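VP1 (Merkel cell polyomavirus, PDB 4FMH) builds the pentameric units of the icosahedral Merkel cell polyomavirus capsid through its jelly-roll core, here the crystallised part, and binds sialylated glycans in surface loops. Local coordinates at residues B[66-71]-B[256-261]; B[153-158]-B[172-177]; B[262-265]-B[269-272]. All blocks are in the same frame, centred on the assembly; numbering follows the deposited sequence.

Interaction 1. Residues B[66-71]-B[256-261]; sequences NLPAYS and ADIVGF
Ala256 sets its methyl against the ring of Tyr70, CB lying 3.9 Å from CD1 and 4.1 Å from CE1, so that one rim of the ring rests obliquely on the alanine. The backbones come closest here, with the CA atoms of Tyr70 and Ala256 5.2 Å apart, and the short alanine methyl lets the ring lie near the strand backbone. CG of Tyr70 stands beside its backbone N (chi1 -71°), which swings the ring toward the strand. Its hydroxyl continues past the contact to hydrogen bonds with the carbonyl O of Trp200 and with Tyr132 OH, so the polar end of this buried side chain is provided for. The place is the end of the BC loop of the jelly roll: strand 71-76 begins at Ser71, whose backbone bonds to Cys255, and runs antiparallel to strand 250-263 in the CHEF sheet. Before that point the chains diverge, and the CA atoms of Pro68 and Ile258 are already 8.2 Å apart. Ile258 bridges the wider gap with its longer branch, CG1 carrying CD1 outward in a nearly straight chain (chi2 165°) to meet Pro68 CB at 4.0 Å. A proline suits the loop side because its ring offers a rigid apolar surface. Ile258 also packs on Leu271 of strand 269-287 and on Ile108 of a second subunit.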
loop_
_atom_site.group_PDB
_atom_site.type_symbol
_atom_site.label_atom_id
_atom_site.label_comp_id
_atom_site.label_asym_id
_atom_site.label_seq_id
_atom_site.Cartn_x
_atom_site.Cartn_y
_atom_site.Cartn_z
ATOM N N ASN B 66 20.505 -5.795 -24.274
ATOM C CA ASN B 66 19.134 -5.440 -23.911
ATOM C C ASN B 66 18.386 -6.539 -23.163
ATOM O O ASN B 66 17.153 -6.492 -23.032
ATOM C CB ASN B 66 18.356 -4.990 -25.149
ATOM C CG ASN B 66 18.649 -3.548 -25.524
ATOM O OD1 ASN B 66 19.359 -2.836 -24.806
ATOM N ND2 ASN B 66 18.108 -3.111 -26.651
ATOM N N LEU B 67 19.146 -7.505 -22.647
ATOM C CA LEU B 67 18.580 -8.667 -21.981
ATOM C C LEU B 67 19.140 -8.849 -20.556
ATOM O O LEU B 67 20.063 -9.662 -20.346
ATOM C CB LEU B 67 18.804 -9.926 -22.843
ATOM C CG LEU B 67 18.185 -9.905 -24.258
ATOM C CD1 LEU B 67 18.705 -11.044 -25.137
ATOM C CD2 LEU B 67 16.643 -9.912 -24.211
ATOM N N PRO B 68 18.592 -8.087 -19.571
ATOM C CA PRO B 68 18.993 -8.286 -18.175
ATOM C C PRO B 68 18.849 -9.752 -17.781
ATOM O O PRO B 68 17.881 -10.424 -18.172
ATOM C CB PRO B 68 18.010 -7.402 -17.388
ATOM C CG PRO B 68 17.662 -6.307 -18.354
ATOM C CD PRO B 68 17.610 -6.991 -19.706
ATOM N N ALA B 69 19.827 -10.244 -17.035
ATOM C CA ALA B 69 19.895 -11.653 -16.691
ATOM C C ALA B 69 20.068 -11.813 -15.182
ATOM O O ALA B 69 20.424 -10.858 -14.489
ATOM C CB ALA B 69 21.053 -12.317 -17.452
ATOM N N TYR B 70 19.787 -13.014 -14.682
ATOM C CA TYR B 70 19.952 -13.325 -13.270
ATOM C C TYR B 70 21.413 -13.288 -12.852
ATOM O O TYR B 70 22.310 -13.612 -13.642
ATOM C CB TYR B 70 19.353 -14.700 -12.949
ATOM C CG TYR B 70 17.841 -14.714 -12.996
ATOM C CD1 TYR B 70 17.080 -14.230 -11.920
ATOM C CD2 TYR B 70 17.167 -15.185 -14.125
ATOM C CE1 TYR B 70 15.685 -14.230 -11.972
ATOM C CE2 TYR B 70 15.786 -15.185 -14.187
ATOM C CZ TYR B 70 15.045 -14.709 -13.115
ATOM O OH TYR B 70 13.665 -14.719 -13.199
ATOM N N SER B 71 21.646 -12.868 -11.614
ATOM C CA SER B 71 22.958 -13.003 -11.002
ATOM C C SER B 71 22.968 -14.312 -10.244
ATOM O O SER B 71 21.941 -14.722 -9.701
ATOM C CB SER B 71 23.260 -11.845 -10.045
ATOM O OG SER B 71 23.415 -10.636 -10.762
ATOM N N ALA B 256 18.055 -10.887 -8.821
ATOM C CA ALA B 256 17.878 -9.903 -9.887
ATOM C C ALA B 256 17.262 -8.684 -9.244
ATOM O O ALA B 256 16.339 -8.821 -8.433
ATOM C CB ALA B 256 16.967 -10.438 -10.977
ATOM N N ASP B 257 17.781 -7.504 -9.575
ATOM C CA ASP B 257 17.213 -6.265 -9.045
ATOM C C ASP B 257 17.198 -5.135 -10.063
ATOM O O ASP B 257 18.091 -4.279 -10.074
ATOM C CB ASP B 257 17.931 -5.842 -7.760
ATOM C CG ASP B 257 17.698 -6.827 -6.622
ATOM O OD1 ASP B 257 16.596 -6.798 -6.023
ATOM O OD2 ASP B 257 18.609 -7.645 -6.349
ATOM N N ILE B 258 16.182 -5.155 -10.925
ATOM C CA ILE B 258 15.934 -4.076 -11.883
ATOM C C ILE B 258 15.204 -2.965 -11.137
ATOM O O ILE B 258 14.179 -3.217 -10.496
ATOM C CB ILE B 258 15.113 -4.562 -13.092
ATOM C CG1 ILE B 258 15.894 -5.639 -13.856
ATOM C CG2 ILE B 258 14.754 -3.377 -14.015
ATOM C CD1 ILE B 258 15.057 -6.461 -14.854
ATOM N N VAL B 259 15.742 -1.748 -11.200
ATOM C CA VAL B 259 15.214 -0.637 -10.382
ATOM C C VAL B 259 14.543 0.466 -11.199
ATOM O O VAL B 259 14.100 1.477 -10.644
ATOM C CB VAL B 259 16.299 -0.012 -9.473
ATOM C CG1 VAL B 259 16.717 -0.999 -8.386
ATOM C CG2 VAL B 259 17.504 0.474 -10.295
ATOM N N GLY B 260 14.472 0.279 -12.515
ATOM C CA GLY B 260 13.782 1.249 -13.360
ATOM C C GLY B 260 14.584 1.734 -14.548
ATOM O O GLY B 260 15.672 1.220 -14.823
ATOM N N PHE B 261 14.028 2.724 -15.248
ATOM C CA PHE B 261 14.620 3.265 -16.466
ATOM C C PHE B 261 15.441 4.514 -16.198
ATOM O O PHE B 261 15.050 5.363 -15.389
ATOM C CB PHE B 261 13.542 3.671 -17.477
ATOM C CG PHE B 261 12.725 2.532 -18.016
ATOM C CD1 PHE B 261 13.247 1.675 -18.978
ATOM C CD2 PHE B 261 11.405 2.351 -17.591
ATOM C CE1 PHE B 261 12.471 0.632 -19.500
ATOM C CE2 PHE B 261 10.625 1.313 -18.108
ATOM C CZ PHE B 261 11.169 0.454 -19.062
#

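Interaction 2. Residues B[153-158]-B[172-177]; sequences TQYPKT and RKMTPK
The methyl of Met174 meets the edge of the Tyr155 ring in a small apolar contact between two loop segments flanking helix 166-170, within the long EF loop of the jelly roll. Met174 CE approaches Tyr155 CE2 at 3.9 Å and CD2 at 4.1 Å, close to the plane of the ring, and the two side chains cross at about a right angle. Met174 reaches across with chi2 extended (-173°) and then bends at the sulfur (chi3 -82°), which brings the methyl carbon forward as the touching atom. A flexible, unbranched side chain suits this task, since the CA atoms of Thr153 and Met174 are 8.7 Å apart and no strand pairing sets the distance. The same methyl lies 3.6 Å from the carbonyl O of Thr153. Thr153 also serves the tyrosine from its own segment: its CG2 sits 3.5 Å above one face of the ring, offset toward the rim, while its OG1 is hydrogen-bonded to the carbonyl O of Asp150. At the far end of the ring, Tyr155 OH is hydrogen-bonded to Glu198 OE2, and Met174 leans also on Val148 and on Ile166 of the helix. With the tyrosine held at both its hydroxyl and one face, the methionine adds mainly van der Waals contact at the edge, and its slightly polarised methyl may also gain a little from lying near the carbonyl oxygen.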
loop_
_atom_site.group_PDB
_atom_site.type_symbol
_atom_site.label_atom_id
_atom_site.label_comp_id
_atom_site.label_asym_id
_atom_site.label_seq_id
_atom_site.Cartn_x
_atom_site.Cartn_y
_atom_site.Cartn_z
ATOM N N THR B 153 10.069 -14.045 -30.944
ATOM C CA THR B 153 11.305 -13.335 -30.624
ATOM C C THR B 153 12.526 -14.201 -30.979
ATOM O O THR B 153 12.577 -15.395 -30.647
ATOM C CB THR B 153 11.369 -12.940 -29.126
ATOM O OG1 THR B 153 10.156 -12.264 -28.743
ATOM C CG2 THR B 153 12.554 -12.026 -28.858
ATOM N N GLN B 154 13.489 -13.595 -31.665
ATOM C CA GLN B 154 14.703 -14.302 -32.081
ATOM C C GLN B 154 15.859 -13.862 -31.209
ATOM O O GLN B 154 16.516 -12.857 -31.487
ATOM C CB GLN B 154 15.004 -14.055 -33.566
ATOM C CG GLN B 154 13.840 -14.392 -34.484
ATOM C CD GLN B 154 14.229 -14.477 -35.954
ATOM O OE1 GLN B 154 15.236 -13.908 -36.386
ATOM N NE2 GLN B 154 13.419 -15.188 -36.733
ATOM N N TYR B 155 16.078 -14.600 -30.125
ATOM C CA TYR B 155 17.149 -14.285 -29.188
ATOM C C TYR B 155 18.496 -14.647 -29.819
ATOM O O TYR B 155 18.551 -15.546 -30.656
ATOM C CB TYR B 155 16.932 -15.011 -27.855
ATOM C CG TYR B 155 15.717 -14.497 -27.105
ATOM C CD1 TYR B 155 15.783 -13.320 -26.357
ATOM C CD2 TYR B 155 14.497 -15.177 -27.163
ATOM C CE1 TYR B 155 14.658 -12.827 -25.677
ATOM C CE2 TYR B 155 13.367 -14.700 -26.479
ATOM C CZ TYR B 155 13.456 -13.526 -25.744
ATOM O OH TYR B 155 12.341 -13.048 -25.079
ATOM N N PRO B 156 19.574 -13.932 -29.444
ATOM C CA PRO B 156 20.884 -14.268 -30.012
ATOM C C PRO B 156 21.237 -15.708 -29.677
ATOM O O PRO B 156 20.994 -16.159 -28.549
ATOM C CB PRO B 156 21.841 -13.304 -29.306
ATOM C CG PRO B 156 20.965 -12.196 -28.791
ATOM C CD PRO B 156 19.666 -12.844 -28.455
ATOM N N LYS B 157 21.769 -16.422 -30.665
ATOM C CA LYS B 157 22.108 -17.833 -30.521
ATOM C C LYS B 157 23.198 -18.043 -29.476
ATOM O O LYS B 157 24.197 -17.321 -29.455
ATOM C CB LYS B 157 22.548 -18.421 -31.866
ATOM C CG LYS B 157 21.402 -18.747 -32.829
ATOM C CD LYS B 157 21.117 -17.598 -33.796
ATOM C CE LYS B 157 19.955 -17.923 -34.737
ATOM N NZ LYS B 157 20.243 -19.096 -35.614
ATOM N N THR B 158 22.990 -19.028 -28.607
ATOM C CA THR B 158 23.965 -19.388 -27.570
ATOM C C THR B 158 25.321 -19.750 -28.194
ATOM O O THR B 158 26.368 -19.363 -27.685
ATOM C CB THR B 158 23.434 -20.544 -26.682
ATOM O OG1 THR B 158 22.160 -20.175 -26.140
ATOM C CG2 THR B 158 24.387 -20.856 -25.535
ATOM N N ARG B 172 15.442 -26.624 -30.711
ATOM C CA ARG B 172 14.556 -26.269 -31.821
ATOM C C ARG B 172 13.877 -24.931 -31.512
ATOM O O ARG B 172 13.836 -24.510 -30.354
ATOM C CB ARG B 172 13.507 -27.372 -32.051
ATOM C CG ARG B 172 12.598 -27.631 -30.845
ATOM C CD ARG B 172 11.838 -28.949 -30.941
ATOM N NE ARG B 172 10.949 -29.112 -29.793
ATOM C CZ ARG B 172 11.226 -29.848 -28.720
ATOM N NH1 ARG B 172 12.368 -30.516 -28.641
ATOM N NH2 ARG B 172 10.353 -29.922 -27.724
ATOM N N LYS B 173 13.323 -24.287 -32.537
ATOM C CA LYS B 173 12.619 -23.008 -32.380
ATOM C C LYS B 173 11.420 -23.105 -31.435
ATOM O O LYS B 173 10.767 -24.150 -31.348
ATOM C CB LYS B 173 12.158 -22.484 -33.742
ATOM C CG LYS B 173 13.288 -22.155 -34.701
ATOM C CD LYS B 173 12.757 -21.799 -36.081
ATOM C CE LYS B 173 13.850 -21.938 -37.139
ATOM N NZ LYS B 173 13.363 -21.556 -38.493
ATOM N N MET B 174 11.138 -22.013 -30.726
ATOM C CA MET B 174 9.931 -21.918 -29.904
ATOM C C MET B 174 8.671 -22.028 -30.763
ATOM O O MET B 174 8.699 -21.735 -31.966
ATOM C CB MET B 174 9.895 -20.596 -29.138
ATOM C CG MET B 174 10.926 -20.449 -28.030
ATOM S SD MET B 174 10.606 -18.942 -27.097
ATOM C CE MET B 174 11.390 -17.694 -28.118
ATOM N N THR B 175 7.579 -22.466 -30.138
ATOM C CA THR B 175 6.258 -22.522 -30.762
ATOM C C THR B 175 5.292 -21.707 -29.873
ATOM O O THR B 175 5.673 -21.298 -28.773
ATOM C CB THR B 175 5.750 -23.979 -30.920
ATOM O OG1 THR B 175 5.674 -24.598 -29.632
ATOM C CG2 THR B 175 6.658 -24.811 -31.862
ATOM N N PRO B 176 4.050 -21.457 -30.339
ATOM C CA PRO B 176 3.154 -20.633 -29.515
ATOM C C PRO B 176 2.969 -21.102 -28.064
ATOM O O PRO B 176 2.698 -20.278 -27.190
ATOM C CB PRO B 176 1.830 -20.699 -30.273
ATOM C CG PRO B 176 2.252 -20.835 -31.713
ATOM C CD PRO B 176 3.450 -21.758 -31.655
ATOM N N LYS B 177 3.144 -22.395 -27.801
ATOM C CA LYS B 177 2.976 -22.922 -26.439
ATOM C C LYS B 177 3.939 -22.308 -25.418
ATOM O O LYS B 177 3.679 -22.354 -24.214
ATOM C CB LYS B 177 3.052 -24.453 -26.413
ATOM C CG LYS B 177 4.437 -25.039 -26.642
ATOM C CD LYS B 177 4.477 -26.537 -26.312
ATOM C CE LYS B 177 3.659 -27.360 -27.291
ATOM N NZ LYS B 177 3.467 -28.757 -26.809
#

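Interaction 3. Residues B[262-265]-B[269-272]; sequences LFKT and MALH. With SIA (N-acetyl-alpha-neuraminic acid), chain U.
Met269 and Phe263 lie side by side on one face of the antiparallel hairpin, as a non-hydrogen-bonded pair. Starting from Met269 CB, 4.1 Å from Leu262 O, the chain climbs along the ring: CG lies 3.9 Å from Phe263 CD2, and SD is 4.7 Å from the ring centroid and 49° off its normal, an oblique Met-aromatic contact. A bend at chi3 (59°) turns CE in toward the ring, obliquely, 3.5 Å from Phe263 CE2 and next nearest CZ. Flexibility and a polarisable sulfur let methionine follow the flat ring closely. On the backbone, Leu262 and Ala270 form the hydrogen-bonded pair: Leu262 N donates to Ala270 O at 2.8 Å, and Ala270 N returns a longer bond, 3.2 Å, to Leu262 O. Just past the strand, Lys264, extended beyond CG, hydrogen-bonds through NZ to O4 of the sialic acid at 3.0 Å; Asp51 forms a salt bridge with that ammonium and Trp45 a cation-pi contact, within a glycan pocket completed by Tyr50, Asp114, Ser266 and Lys268. The HI loop joins strand 250-263 to strand 269-287; Phe263 packs on His119 and Met269 on Val118, both of a second subunit, and Met269 also touches Phe261.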
loop_
_atom_site.group_PDB
_atom_site.type_symbol
_atom_site.label_atom_id
_atom_site.label_comp_id
_atom_site.label_asym_id
_atom_site.label_seq_id
_atom_site.Cartn_x
_atom_site.Cartn_y
_atom_site.Cartn_z
ATOM N N LEU B 262 16.567 4.623 -16.906
ATOM C CA LEU B 262 17.248 5.893 -17.084
ATOM C C LEU B 262 16.626 6.545 -18.315
ATOM O O LEU B 262 16.664 5.981 -19.418
ATOM C CB LEU B 262 18.748 5.689 -17.290
ATOM C CG LEU B 262 19.618 6.950 -17.440
ATOM C CD1 LEU B 262 19.651 7.786 -16.153
ATOM C CD2 LEU B 262 21.025 6.585 -17.890
ATOM N N PHE B 263 16.026 7.709 -18.114
ATOM C CA PHE B 263 15.366 8.448 -19.188
ATOM C C PHE B 263 16.335 9.443 -19.794
ATOM O O PHE B 263 16.752 10.391 -19.125
ATOM C CB PHE B 263 14.156 9.200 -18.632
ATOM C CG PHE B 263 12.987 8.307 -18.301
ATOM C CD1 PHE B 263 12.920 7.647 -17.083
ATOM C CD2 PHE B 263 11.958 8.134 -19.213
ATOM C CE1 PHE B 263 11.835 6.816 -16.772
ATOM C CE2 PHE B 263 10.865 7.304 -18.915
ATOM C CZ PHE B 263 10.811 6.643 -17.693
ATOM N N LYS B 264 16.686 9.221 -21.056
ATOM C CA LYS B 264 17.669 10.054 -21.743
ATOM C C LYS B 264 16.983 11.175 -22.535
ATOM O O LYS B 264 15.858 11.007 -23.002
ATOM C CB LYS B 264 18.538 9.195 -22.668
ATOM C CG LYS B 264 19.226 8.032 -21.954
ATOM C CD LYS B 264 19.964 7.138 -22.937
ATOM C CE LYS B 264 20.720 6.039 -22.198
ATOM N NZ LYS B 264 21.291 5.030 -23.135
ATOM N N THR B 265 17.675 12.307 -22.673
ATOM C CA THR B 265 17.151 13.506 -23.341
ATOM C C THR B 265 16.398 13.226 -24.650
ATOM O O THR B 265 15.325 13.772 -24.877
ATOM C CB THR B 265 18.290 14.532 -23.614
ATOM O OG1 THR B 265 19.046 14.738 -22.416
ATOM C CG2 THR B 265 17.730 15.887 -24.095
ATOM N N MET B 269 15.413 5.075 -23.650
ATOM C CA MET B 269 15.340 4.559 -22.291
ATOM C C MET B 269 16.145 3.274 -22.137
ATOM O O MET B 269 16.097 2.395 -23.003
ATOM C CB MET B 269 13.885 4.294 -21.907
ATOM C CG MET B 269 13.006 5.557 -21.938
ATOM S SD MET B 269 11.261 5.204 -22.081
ATOM C CE MET B 269 10.973 4.199 -20.621
ATOM N N ALA B 270 16.856 3.170 -21.017
ATOM C CA ALA B 270 17.622 1.977 -20.673
ATOM C C ALA B 270 17.264 1.518 -19.256
ATOM O O ALA B 270 17.070 2.344 -18.365
ATOM C CB ALA B 270 19.118 2.266 -20.772
ATOM N N LEU B 271 17.171 0.207 -19.048
ATOM C CA LEU B 271 16.944 -0.315 -17.696
ATOM C C LEU B 271 18.233 -0.300 -16.867
ATOM O O LEU B 271 19.341 -0.278 -17.416
ATOM C CB LEU B 271 16.317 -1.712 -17.735
ATOM C CG LEU B 271 14.829 -1.795 -18.083
ATOM C CD1 LEU B 271 14.459 -3.227 -18.408
ATOM C CD2 LEU B 271 13.946 -1.240 -16.937
ATOM N N HIS B 272 18.074 -0.298 -15.546
ATOM C CA HIS B 272 19.183 -0.163 -14.607
ATOM C C HIS B 272 18.953 -1.149 -13.470
ATOM O O HIS B 272 17.811 -1.398 -13.075
ATOM C CB HIS B 272 19.220 1.278 -14.078
ATOM C CG HIS B 272 20.342 1.579 -13.127
ATOM N ND1 HIS B 272 21.639 1.154 -13.327
ATOM C CD2 HIS B 272 20.366 2.321 -11.993
ATOM C CE1 HIS B 272 22.402 1.590 -12.341
ATOM N NE2 HIS B 272 21.654 2.302 -11.519
HETATM C C1 SIA U . 20.730 8.957 -27.812
HETATM C C2 SIA U . 22.254 8.982 -27.678
HETATM C C3 SIA U . 22.636 8.726 -26.208
HETATM C C4 SIA U . 22.501 7.266 -25.762
HETATM C C5 SIA U . 23.182 6.317 -26.746
HETATM C C6 SIA U . 22.757 6.588 -28.195
HETATM C C7 SIA U . 23.594 5.733 -29.164
HETATM C C8 SIA U . 23.008 5.605 -30.577
HETATM C C9 SIA U . 23.180 6.858 -31.430
HETATM C C10 SIA U . 23.843 4.080 -25.975
HETATM C C11 SIA U . 23.359 2.720 -25.580
HETATM N N5 SIA U . 22.894 4.949 -26.339
HETATM O O1A SIA U . 20.027 9.340 -26.844
HETATM O O1B SIA U . 20.203 8.573 -28.885
HETATM O O4 SIA U . 23.088 7.072 -24.461
HETATM O O6 SIA U . 22.879 7.989 -28.525
HETATM O O7 SIA U . 24.939 6.231 -29.212
HETATM O O8 SIA U . 23.619 4.505 -31.270
HETATM O O9 SIA U . 21.951 7.587 -31.402
HETATM O O10 SIA U . 25.031 4.357 -25.963
#

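In the fold
Interactions 1 and 3 share strand 250-263: interaction 1 uses it near the centre of the chain, interaction 3 at its glycan-binding end, and a probable backbone hydrogen bond from Val259 N to His272 O joins the two. Interactions 2 and 3 both lie about 21 Å from the chain centre, against 8 Å for interaction 1; the touching residues are buried in all three except the partly exposed Met174. Leu67 of 66-71 packs against Tyr155 and Pro156, tying interaction 2 to interaction 1. Without hydrogen bonds between segments, van der Waals contact carries interactions 1 and 2, whereas interaction 3 adds paired backbone bonds and a lysine turned to the ligand. All three border a second subunit.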